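Local coordinates for surface layer protein (Geobacillus stearothermophilus, PDB 4UJ7), which self-assembles into the crystalline surface layer that coats the bacterial cell, with calcium bound, probably for stability, in one of the two Ig-like domains present here, at the calcium ion site. Sequence-based numbering; all coordinates share one arbitrary frame.

The calcium ion site. Residues 124-129, 133-134, 218-219. With CA (calcium ion), chain B.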
loop_
_atom_site.group_PDB
_atom_site.type_symbol
_atom_site.label_atom_id
_atom_site.label_comp_id
_atom_site.label_asym_id
_atom_site.label_seq_id
_atom_site.Cartn_x
_atom_site.Cartn_y
_atom_site.Cartn_z
ATOM N N ASP A 124 -6.821 15.387 2.810
ATOM C CA ASP A 124 -6.589 16.835 2.814
ATOM C C ASP A 124 -7.929 17.553 2.644
ATOM O O ASP A 124 -8.499 17.553 1.539
ATOM C CB ASP A 124 -5.617 17.190 1.692
ATOM C CG ASP A 124 -5.101 18.626 1.775
ATOM O OD1 ASP A 124 -5.698 19.469 2.476
ATOM O OD2 ASP A 124 -4.080 18.899 1.101
ATOM N N LYS A 125 -8.438 18.124 3.737
ATOM C CA LYS A 125 -9.754 18.777 3.696
ATOM C C LYS A 125 -9.744 20.162 3.053
ATOM O O LYS A 125 -10.777 20.845 3.042
ATOM C CB LYS A 125 -10.449 18.786 5.065
ATOM C CG LYS A 125 -9.782 19.625 6.138
ATOM C CD LYS A 125 -10.634 19.650 7.399
ATOM C CE LYS A 125 -10.086 20.626 8.430
ATOM N NZ LYS A 125 -10.274 22.054 8.007
ATOM N N SER A 126 -8.594 20.581 2.525
ATOM C CA SER A 126 -8.520 21.757 1.649
ATOM C C SER A 126 -9.439 21.551 0.459
ATOM O O SER A 126 -9.646 20.411 0.015
ATOM C CB SER A 126 -7.093 21.970 1.132
ATOM O OG SER A 126 -7.037 22.990 0.131
ATOM N N ALA A 127 -9.971 22.648 -0.072
ATOM C CA ALA A 127 -10.826 22.596 -1.246
ATOM C C ALA A 127 -10.047 22.517 -2.567
ATOM O O ALA A 127 -10.616 22.165 -3.600
ATOM C CB ALA A 127 -11.789 23.784 -1.238
ATOM N N THR A 128 -8.742 22.805 -2.542
ATOM C CA THR A 128 -8.006 22.964 -3.810
ATOM C C THR A 128 -6.637 22.282 -3.963
ATOM O O THR A 128 -5.890 22.628 -4.894
ATOM C CB THR A 128 -7.791 24.453 -4.146
ATOM O OG1 THR A 128 -7.373 25.148 -2.962
ATOM C CG2 THR A 128 -9.070 25.066 -4.685
ATOM N N GLU A 129 -6.287 21.335 -3.099
ATOM C CA GLU A 129 -4.947 20.726 -3.229
ATOM C C GLU A 129 -4.771 20.017 -4.575
ATOM O O GLU A 129 -5.724 19.486 -5.141
ATOM C CB GLU A 129 -4.588 19.823 -2.029
ATOM C CG GLU A 129 -5.192 18.419 -2.049
ATOM C CD GLU A 129 -6.658 18.353 -1.645
ATOM O OE1 GLU A 129 -7.266 19.368 -1.251
ATOM O OE2 GLU A 129 -7.212 17.242 -1.748
ATOM N N ASN A 133 -6.263 14.858 -2.845
ATOM C CA ASN A 133 -5.817 13.916 -1.828
ATOM C C ASN A 133 -6.937 13.706 -0.822
ATOM O O ASN A 133 -6.857 14.128 0.339
ATOM C CB ASN A 133 -4.559 14.463 -1.143
ATOM C CG ASN A 133 -3.929 13.475 -0.174
ATOM O OD1 ASN A 133 -4.300 12.294 -0.130
ATOM N ND2 ASN A 133 -2.996 13.961 0.635
ATOM N N ASN A 134 -7.996 13.049 -1.283
ATOM C CA ASN A 134 -9.247 13.043 -0.525
ATOM C C ASN A 134 -9.632 11.711 0.093
ATOM O O ASN A 134 -10.757 11.531 0.579
ATOM C CB ASN A 134 -10.368 13.600 -1.403
ATOM C CG ASN A 134 -10.184 15.086 -1.697
ATOM O OD1 ASN A 134 -9.857 15.886 -0.809
ATOM N ND2 ASN A 134 -10.416 15.461 -2.952
ATOM N N THR A 218 -4.133 21.777 3.667
ATOM C CA THR A 218 -2.986 22.501 3.095
ATOM C C THR A 218 -3.375 23.828 2.452
ATOM O O THR A 218 -2.555 24.417 1.748
ATOM C CB THR A 218 -2.212 21.645 2.071
ATOM O OG1 THR A 218 -3.076 21.295 0.978
ATOM C CG2 THR A 218 -1.636 20.377 2.735
ATOM N N THR A 219 -4.607 24.296 2.687
ATOM C CA THR A 219 -5.067 25.575 2.123
ATOM C C THR A 219 -4.073 26.690 2.472
ATOM O O THR A 219 -3.521 26.761 3.581
ATOM C CB THR A 219 -6.470 25.974 2.627
ATOM O OG1 THR A 219 -7.398 24.911 2.377
ATOM C CG2 THR A 219 -6.971 27.238 1.923
ATOM O OXT THR A 219 -3.800 27.536 1.621
HETATM CA CA CA B . -9.218 18.146 -0.636
HETATM O O HOH W 1 -11.577 18.100 -0.163
HETATM O O HOH W 2 -10.111 18.560 -2.834
#
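In the second of the two bacterial Ig-like (BIG2) domains, one calcium ion pins the loop that leaves strand 122-124 and runs on to strand 135-144. The protein side grips tightly. Glu129 chelates the ion with both carboxylate oxygens, OE1 at 2.4 Å and OE2 at 2.5 Å from CA. To get there its CG takes the crowded position between backbone N and carbonyl carbon (chi1 80°), and a bend at chi2 brings both oxygens to the metal, roughly opposite water 1. OE2 also accepts the backbone N-H of Asn133 through its anti lone pair, at 2.8 Å; chelation and this bond together should hold the carboxylate's rotation. Two main-chain carbonyls, Asp124 O and Ser126 O, bind as well. Across from Ser126 O, Asn134 reaches in tip-on with its amide oxygen: OD1 lies 2.4 Å from CA, with CG anti to the carbonyl carbon (chi1 -68°).

Asp124 gives the metal its backbone oxygen, while its side chain points away and braces the turn. OD1 takes the N-H groups of Ser126 and Thr218, both from above the carboxylate plane, and OD2 uses its syn lone pair for the hydroxyl OG1 of Thr218, at 2.6 Å. This second shell ties the calcium loop to the last residues of this construct, after strand 206-216; the whole protein continues from here. Ser126 OG adds to it, meeting Thr219 OG1 at 3.0 Å and accepting the N-H of Thr128 in a nearly straight bond (173° at H).

The looser, water-bound side carries two waters, bringing the observed coordination to seven. Water 2 lies almost opposite Asp124 O and is also held by Asn134 ND2 at 3.1 Å.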